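Local coordinates for protein phosphoribosylaminoimidazole carboxylase, ATPase subunit (Thermotoga maritima, PDB 3AX6) that probably carries out the ATP-dependent joining of hydrogencarbonate to 5-aminoimidazole ribonucleotide in de novo purine synthesis, as an ATP-grasp ligase, at residues Ile73-Gln76 against Thr77-Leu81; Pro92-Leu95 against Glu96-Asp100; Asp100-Val103 against Gln104-Leu108. All blocks are in the same frame, centred on the assembly; numbering follows the deposited sequence.

Contact 1 (Ile73-Gln76 against Thr77-Leu81)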
loop_
_atom_site.group_PDB
_atom_site.type_symbol
_atom_site.label_atom_id
_atom_site.label_comp_id
_atom_site.label_asym_id
_atom_site.label_seq_id
_atom_site.Cartn_x
_atom_site.Cartn_y
_atom_site.Cartn_z
ATOM N N ILE A 73 2.921 15.267 23.078
ATOM C CA ILE A 73 4.199 15.803 22.625
ATOM C C ILE A 73 4.372 17.211 23.162
ATOM O O ILE A 73 3.415 17.830 23.624
ATOM C CB ILE A 73 4.280 15.841 21.085
ATOM C CG1 ILE A 73 3.202 16.772 20.522
ATOM C CG2 ILE A 73 4.103 14.454 20.532
ATOM C CD1 ILE A 73 3.147 16.787 19.004
ATOM N N ASP A 74 5.598 17.712 23.106
ATOM C CA ASP A 74 5.884 19.055 23.584
ATOM C C ASP A 74 5.167 20.046 22.673
ATOM O O ASP A 74 5.760 20.604 21.747
ATOM C CB ASP A 74 7.388 19.306 23.548
ATOM C CG ASP A 74 7.774 20.596 24.216
ATOM O OD1 ASP A 74 6.869 21.374 24.586
ATOM O OD2 ASP A 74 8.987 20.835 24.363
ATOM N N VAL A 75 3.885 20.262 22.939
ATOM C CA VAL A 75 3.092 21.166 22.126
ATOM C C VAL A 75 3.535 22.623 22.246
ATOM O O VAL A 75 3.484 23.373 21.271
ATOM C CB VAL A 75 1.581 21.041 22.480
ATOM C CG1 VAL A 75 1.370 21.252 23.968
ATOM C CG2 VAL A 75 0.766 22.056 21.683
ATOM N N GLN A 76 3.983 23.023 23.433
ATOM C CA GLN A 76 4.405 24.404 23.648
ATOM C C GLN A 76 5.645 24.799 22.848
ATOM O O GLN A 76 5.720 25.918 22.333
ATOM C CB GLN A 76 4.627 24.673 25.140
ATOM C CG GLN A 76 3.343 24.652 25.981
ATOM C CD GLN A 76 2.302 25.677 25.532
ATOM O OE1 GLN A 76 2.560 26.884 25.507
ATOM N NE2 GLN A 76 1.115 25.194 25.182
ATOM N N THR A 77 6.618 23.901 22.733
ATOM C CA THR A 77 7.808 24.230 21.960
ATOM C C THR A 77 7.404 24.324 20.489
ATOM O O THR A 77 7.945 25.136 19.737
ATOM C CB THR A 77 8.931 23.173 22.125
ATOM O OG1 THR A 77 10.080 23.575 21.369
ATOM C CG2 THR A 77 8.484 21.829 21.611
ATOM N N LEU A 78 6.439 23.502 20.080
ATOM C CA LEU A 78 5.988 23.529 18.696
ATOM C C LEU A 78 5.291 24.842 18.397
ATOM O O LEU A 78 5.438 25.394 17.308
ATOM C CB LEU A 78 5.051 22.358 18.407
ATOM C CG LEU A 78 5.766 21.013 18.264
ATOM C CD1 LEU A 78 4.750 19.884 18.181
ATOM C CD2 LEU A 78 6.663 21.042 17.025
ATOM N N LYS A 79 4.530 25.340 19.367
ATOM C CA LYS A 79 3.825 26.604 19.203
ATOM C C LYS A 79 4.862 27.698 18.993
ATOM O O LYS A 79 4.679 28.606 18.187
ATOM C CB LYS A 79 2.986 26.918 20.443
ATOM C CG LYS A 79 2.160 28.189 20.299
ATOM C CD LYS A 79 1.445 28.583 21.599
ATOM C CE LYS A 79 0.334 27.609 21.980
ATOM N NZ LYS A 79 0.852 26.262 22.351
ATOM N N LYS A 80 5.958 27.603 19.732
ATOM C CA LYS A 80 7.035 28.574 19.618
ATOM C C LYS A 80 7.550 28.592 18.176
ATOM O O LYS A 80 7.568 29.635 17.519
ATOM C CB LYS A 80 8.158 28.199 20.596
ATOM C CG LYS A 80 9.431 29.024 20.471
ATOM C CD LYS A 80 10.371 28.768 21.649
ATOM C CE LYS A 80 11.673 29.560 21.527
ATOM N NZ LYS A 80 12.514 29.099 20.384
ATOM N N LEU A 81 7.947 27.421 17.692
ATOM C CA LEU A 81 8.465 27.269 16.339
ATOM C C LEU A 81 7.435 27.667 15.294
ATOM O O LEU A 81 7.773 28.260 14.267
ATOM C CB LEU A 81 8.893 25.827 16.117
ATOM C CG LEU A 81 10.040 25.417 17.038
ATOM C CD1 LEU A 81 10.010 23.916 17.236
ATOM C CD2 LEU A 81 11.376 25.899 16.454
#
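An N-cap opens helix 75-83, the crossover helix of a beta-alpha-beta unit between the parallel strands 65-68 and 87-88 of the Rossmann-like preATP-grasp domain. The cap is Asp74, whose OD1 accepts from Thr77 N at 3.1 Å. The N-H comes from above the carboxylate plane, 62° out of it. Aspartate suits the place: its short side chain, with CG anti to the backbone N (chi1 -172°), folds back over the first turn, and its negative charge would probably interact favourably with the positive end of the helix dipole. The helical ladder follows, with Lys79 N donating to Val75 O at 2.9 Å and Lys80 N to Gln76 O. On the buried side Ile73 and Leu78 cross at about a right angle, Ile73 CD1 lying 3.6 Å from Leu78 CD1, and Leu78 goes on to meet Ile56 and Ile88. On the outer side Gln76 and Lys79 run alongside each other. Their nitrogens are both donors; both turn to Glu96 OE2, NZ by a salt bridge and NE2 by a hydrogen bond. The lysine reaches it by bending at chi3 and chi4, which brings its NZ to 3.0 Å from Gln76 NE2.

Contact 2 (Pro92-Leu95 against Glu96-Asp100)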
loop_
_atom_site.group_PDB
_atom_site.type_symbol
_atom_site.label_atom_id
_atom_site.label_comp_id
_atom_site.label_asym_id
_atom_site.label_seq_id
_atom_site.Cartn_x
_atom_site.Cartn_y
_atom_site.Cartn_z
ATOM N N PRO A 92 -0.002 23.627 16.234
ATOM C CA PRO A 92 0.137 23.339 17.660
ATOM C C PRO A 92 -1.073 23.923 18.388
ATOM O O PRO A 92 -1.481 23.433 19.444
ATOM C CB PRO A 92 1.429 24.064 18.029
ATOM C CG PRO A 92 2.200 24.050 16.761
ATOM C CD PRO A 92 1.153 24.397 15.746
ATOM N N TYR A 93 -1.634 24.982 17.809
ATOM C CA TYR A 93 -2.809 25.645 18.359
ATOM C C TYR A 93 -4.020 24.717 18.269
ATOM O O TYR A 93 -4.845 24.661 19.185
ATOM C CB TYR A 93 -3.075 26.947 17.600
ATOM C CG TYR A 93 -2.164 28.077 18.007
ATOM C CD1 TYR A 93 -2.353 28.738 19.218
ATOM C CD2 TYR A 93 -1.086 28.462 17.205
ATOM C CE1 TYR A 93 -1.495 29.754 19.629
ATOM C CE2 TYR A 93 -0.216 29.480 17.605
ATOM C CZ TYR A 93 -0.428 30.120 18.822
ATOM O OH TYR A 93 0.423 31.112 19.253
ATOM N N THR A 94 -4.126 23.990 17.160
ATOM C CA THR A 94 -5.229 23.053 16.984
ATOM C C THR A 94 -5.011 21.922 17.980
ATOM O O THR A 94 -5.921 21.533 18.711
ATOM C CB THR A 94 -5.260 22.456 15.562
ATOM O OG1 THR A 94 -5.552 23.485 14.610
ATOM C CG2 THR A 94 -6.326 21.373 15.471
ATOM N N LEU A 95 -3.791 21.403 18.003
ATOM C CA LEU A 95 -3.437 20.330 18.915
ATOM C C LEU A 95 -3.767 20.771 20.348
ATOM O O LEU A 95 -4.290 19.990 21.149
ATOM C CB LEU A 95 -1.947 20.014 18.781
ATOM C CG LEU A 95 -1.401 18.827 19.577
ATOM C CD1 LEU A 95 -2.237 17.586 19.299
ATOM C CD2 LEU A 95 0.052 18.592 19.203
ATOM N N GLU A 96 -3.484 22.035 20.646
ATOM C CA GLU A 96 -3.739 22.596 21.968
ATOM C C GLU A 96 -5.233 22.583 22.316
ATOM O O GLU A 96 -5.615 22.262 23.444
ATOM C CB GLU A 96 -3.199 24.026 22.021
ATOM C CG GLU A 96 -3.183 24.651 23.402
ATOM C CD GLU A 96 -2.483 25.994 23.407
ATOM O OE1 GLU A 96 -2.889 26.869 22.611
ATOM O OE2 GLU A 96 -1.530 26.174 24.200
ATOM N N ILE A 97 -6.068 22.933 21.340
ATOM C CA ILE A 97 -7.514 22.953 21.522
ATOM C C ILE A 97 -8.078 21.554 21.763
ATOM O O ILE A 97 -8.962 21.365 22.598
ATOM C CB ILE A 97 -8.225 23.547 20.291
ATOM C CG1 ILE A 97 -8.003 25.057 20.237
ATOM C CG2 ILE A 97 -9.709 23.230 20.337
ATOM C CD1 ILE A 97 -8.740 25.750 19.092
ATOM N N ILE A 98 -7.563 20.577 21.024
ATOM C CA ILE A 98 -8.029 19.203 21.140
ATOM C C ILE A 98 -7.543 18.464 22.392
ATOM O O ILE A 98 -8.278 17.656 22.959
ATOM C CB ILE A 98 -7.630 18.400 19.888
ATOM C CG1 ILE A 98 -8.204 19.078 18.643
ATOM C CG2 ILE A 98 -8.142 16.970 19.998
ATOM C CD1 ILE A 98 -7.766 18.448 17.339
ATOM N N GLN A 99 -6.319 18.745 22.826
ATOM C CA GLN A 99 -5.749 18.091 24.005
ATOM C C GLN A 99 -6.566 18.217 25.288
ATOM O O GLN A 99 -6.511 17.346 26.154
ATOM C CB GLN A 99 -4.349 18.623 24.285
ATOM C CG GLN A 99 -3.295 18.164 23.310
ATOM C CD GLN A 99 -1.909 18.280 23.895
ATOM O OE1 GLN A 99 -1.529 19.327 24.425
ATOM N NE2 GLN A 99 -1.141 17.201 23.804
ATOM N N ASP A 100 -7.299 19.312 25.424
ATOM C CA ASP A 100 -8.111 19.526 26.610
ATOM C C ASP A 100 -9.575 19.425 26.208
ATOM O O ASP A 100 -10.089 20.255 25.455
ATOM C CB ASP A 100 -7.789 20.891 27.216
ATOM C CG ASP A 100 -8.697 21.247 28.375
ATOM O OD1 ASP A 100 -8.392 22.233 29.081
ATOM O OD2 ASP A 100 -9.717 20.556 28.576
HETATM O O HOH W 1 -5.197 26.549 21.220
#
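Tyr93 and Glu96 lie side by side on one face of helix 92-99, with Glu96 OE1 3.9 Å from Tyr93 CD1 and the ring and carboxylate planes 74° apart. A water links the Glu96 carboxylate to the Tyr93 carbonyl, donating to Glu96 OE1 at 2.7 Å and to Tyr93 O at 2.8 Å. That carbonyl also accepts from Ile97 N at 3.0 Å, so two donors grip it. In the interior the contact is between carbon atoms: Thr94 CG2, anti to the backbone N, runs alongside Ile98 and meets its CD1 at 3.8 Å. Looser is Leu95 CD1, 4.2 Å from Gln99 CG, the methylene part of a partly exposed glutamine. Branched aliphatics suit the buried side, since Leu95 packs on Ile73 and Pro260, and Ile98 on Pro260. Pro92 fits the first turn, where no backbone N-H is needed as a helical donor, and its O receives Glu96 N at 2.7 Å. Further out, Lys79 makes a cation-pi contact with the Tyr93 ring, whose OH bonds to Asn83. Glu96 OE1 thus takes the water, while OE2 is shared by the Lys79 ammonium and the Gln76 amide, and the nearby ammonium would be expected to favour the ionised form of Glu96.

Contact 3 (Asp100-Val103 against Gln104-Leu108). With ADP (adenosine-5'-diphosphate), chain E.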
loop_
_atom_site.group_PDB
_atom_site.type_symbol
_atom_site.label_atom_id
_atom_site.label_comp_id
_atom_site.label_asym_id
_atom_site.label_seq_id
_atom_site.Cartn_x
_atom_site.Cartn_y
_atom_site.Cartn_z
ATOM N N ASP A 100 -7.299 19.312 25.424
ATOM C CA ASP A 100 -8.111 19.526 26.610
ATOM C C ASP A 100 -9.575 19.425 26.208
ATOM O O ASP A 100 -10.089 20.255 25.455
ATOM C CB ASP A 100 -7.789 20.891 27.216
ATOM C CG ASP A 100 -8.697 21.247 28.375
ATOM O OD1 ASP A 100 -8.392 22.233 29.081
ATOM O OD2 ASP A 100 -9.717 20.556 28.576
ATOM N N LYS A 101 -10.241 18.396 26.715
ATOM C CA LYS A 101 -11.634 18.158 26.381
ATOM C C LYS A 101 -12.566 19.321 26.661
ATOM O O LYS A 101 -13.527 19.519 25.929
ATOM C CB LYS A 101 -12.142 16.912 27.099
ATOM C CG LYS A 101 -11.500 15.618 26.626
ATOM C CD LYS A 101 -12.322 14.419 27.070
ATOM C CE LYS A 101 -11.803 13.137 26.455
ATOM N NZ LYS A 101 -12.718 12.000 26.733
ATOM N N PHE A 102 -12.294 20.091 27.710
ATOM C CA PHE A 102 -13.162 21.221 28.024
ATOM C C PHE A 102 -12.997 22.353 27.016
ATOM O O PHE A 102 -13.980 22.857 26.473
ATOM C CB PHE A 102 -12.903 21.750 29.439
ATOM C CG PHE A 102 -13.785 22.909 29.807
ATOM C CD1 PHE A 102 -13.291 24.208 29.801
ATOM C CD2 PHE A 102 -15.126 22.705 30.107
ATOM C CE1 PHE A 102 -14.123 25.284 30.085
ATOM C CE2 PHE A 102 -15.964 23.774 30.392
ATOM C CZ PHE A 102 -15.463 25.067 30.380
ATOM N N VAL A 103 -11.759 22.758 26.768
ATOM C CA VAL A 103 -11.519 23.817 25.797
ATOM C C VAL A 103 -12.070 23.346 24.449
ATOM O O VAL A 103 -12.647 24.132 23.693
ATOM C CB VAL A 103 -10.012 24.142 25.675
ATOM C CG1 VAL A 103 -9.478 24.649 27.009
ATOM C CG2 VAL A 103 -9.253 22.913 25.254
ATOM N N GLN A 104 -11.911 22.054 24.164
ATOM C CA GLN A 104 -12.414 21.480 22.918
ATOM C C GLN A 104 -13.924 21.682 22.822
ATOM O O GLN A 104 -14.426 22.137 21.799
ATOM C CB GLN A 104 -12.078 19.988 22.837
ATOM C CG GLN A 104 -12.771 19.265 21.689
ATOM C CD GLN A 104 -12.346 17.818 21.563
ATOM O OE1 GLN A 104 -13.181 16.931 21.374
ATOM N NE2 GLN A 104 -11.047 17.569 21.658
ATOM N N LYS A 105 -14.642 21.347 23.894
ATOM C CA LYS A 105 -16.097 21.514 23.937
ATOM C C LYS A 105 -16.479 22.993 23.805
ATOM O O LYS A 105 -17.433 23.344 23.113
ATOM C CB LYS A 105 -16.656 20.966 25.256
ATOM C CG LYS A 105 -16.599 19.450 25.397
ATOM C CD LYS A 105 -17.445 18.777 24.335
ATOM C CE LYS A 105 -17.382 17.263 24.434
ATOM N NZ LYS A 105 -18.158 16.619 23.336
ATOM N N GLU A 106 -15.724 23.846 24.488
ATOM C CA GLU A 106 -15.933 25.294 24.478
ATOM C C GLU A 106 -15.788 25.790 23.035
ATOM O O GLU A 106 -16.564 26.619 22.566
ATOM C CB GLU A 106 -14.876 25.955 25.374
ATOM C CG GLU A 106 -15.229 27.312 25.970
ATOM C CD GLU A 106 -15.980 27.209 27.296
ATOM O OE1 GLU A 106 -16.062 28.227 28.020
ATOM O OE2 GLU A 106 -16.492 26.115 27.610
ATOM N N PHE A 107 -14.785 25.266 22.332
ATOM C CA PHE A 107 -14.540 25.652 20.944
ATOM C C PHE A 107 -15.661 25.237 20.007
ATOM O O PHE A 107 -16.134 26.031 19.193
ATOM C CB PHE A 107 -13.226 25.047 20.442
ATOM C CG PHE A 107 -13.039 25.170 18.961
ATOM C CD1 PHE A 107 -13.406 24.135 18.116
ATOM C CD2 PHE A 107 -12.516 26.334 18.407
ATOM C CE1 PHE A 107 -13.253 24.255 16.733
ATOM C CE2 PHE A 107 -12.358 26.469 17.028
ATOM C CZ PHE A 107 -12.727 25.425 16.188
ATOM N N LEU A 108 -16.074 23.982 20.105
ATOM C CA LEU A 108 -17.142 23.489 19.253
ATOM C C LEU A 108 -18.414 24.295 19.509
ATOM O O LEU A 108 -19.105 24.695 18.568
ATOM C CB LEU A 108 -17.380 22.002 19.525
ATOM C CG LEU A 108 -16.189 21.094 19.188
ATOM C CD1 LEU A 108 -16.394 19.696 19.767
ATOM C CD2 LEU A 108 -16.010 21.047 17.682
HETATM P PB ADP E . -12.220 8.012 25.598
HETATM O O1B ADP E . -12.359 7.915 24.117
HETATM O O2B ADP E . -12.143 6.516 26.217
HETATM O O3B ADP E . -10.816 8.868 25.954
HETATM P PA ADP E . -14.884 8.810 25.449
HETATM O O1A ADP E . -15.373 10.207 25.360
HETATM O O2A ADP E . -14.726 8.221 23.946
HETATM O O3A ADP E . -13.471 8.818 26.300
HETATM O "O5'" ADP E . -15.962 7.949 26.313
HETATM C "C5'" ADP E . -15.863 6.566 25.934
HETATM C "C4'" ADP E . -17.257 5.939 25.816
HETATM O "O4'" ADP E . -18.142 6.426 26.876
HETATM C "C3'" ADP E . -17.928 6.303 24.480
HETATM O "O3'" ADP E . -17.557 5.406 23.423
HETATM C "C2'" ADP E . -19.414 6.261 24.828
HETATM O "O2'" ADP E . -19.954 4.952 24.638
HETATM C "C1'" ADP E . -19.454 6.714 26.301
HETATM N N9 ADP E . -19.809 8.144 26.423
HETATM C C8 ADP E . -18.984 9.227 26.234
HETATM N N7 ADP E . -19.638 10.335 26.418
HETATM C C5 ADP E . -20.918 10.050 26.740
HETATM C C6 ADP E . -22.075 10.818 27.044
HETATM N N6 ADP E . -22.018 12.192 27.049
HETATM N N1 ADP E . -23.230 10.177 27.330
HETATM C C2 ADP E . -23.309 8.843 27.330
HETATM N N3 ADP E . -22.246 8.084 27.047
HETATM C C4 ADP E . -21.048 8.638 26.750
#
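Phe102 and Glu106, one turn apart on helix 101-110, lie side by side and point the same way, with Glu106 OE2 3.1 Å from Phe102 CZ and the ring and carboxylate planes 49° apart. Glu106 is exposed on the solvent side, but its bend at chi2 (87°) carries the carboxylate back to the ring, and Tyr118 OH bonds to OE2. A serine in place of Phe102 would probably open a gap beside this carboxylate and deprive it of the ring it lies against. Gln104 and Lys105, by contrast, form the buried, closely packed part: Gln104 gives its NE2 to Glu257, an amide suiting a place that needs both burial and a donor, and the Lys105 side chain packs on Tyr167.

The backbone is regular, with Glu106 N bonded to Phe102 O and Phe107 N to Val103 O, each at 2.8 Å. Asp100 caps the start: its OD2 accepts from Phe102 N at 2.8 Å, while OD1 forms a salt bridge to Arg140. Right after the cap comes Lys101, extended beyond CG, whose NZ makes a weak hydrogen bond of 3.3 Å to ADP O3A, the oxygen joining the two phosphates. A long flexible cation suits that task. A capped helix start presenting a lysine to the diphosphate belongs here to the nucleotide site of an ATP-grasp enzyme.

Overall arrangement
The three contacts follow one another along the chain and lead toward the nucleotide. Contacts 1 and 2, with centres 11 Å apart, join helix 75-83 to helix 92-99 through Glu96, which takes Lys79 and Gln76, and through packing of Val75 CG2 on Pro92 O at 3.5 Å. Contacts 2 and 3 share Asp100, which ends one segment pair and caps the next helix; their centres are 9 Å apart, and Ile97 CD1 meets Phe107 CD2 at 3.9 Å across the joint. Contacts 1 and 3 do not touch, their nearest atoms being about 9 Å apart. Contact 3 alone reaches ADP, through Lys101, while the side chain of Ile98 of contact 2 is about 10 Å from the bound ADP.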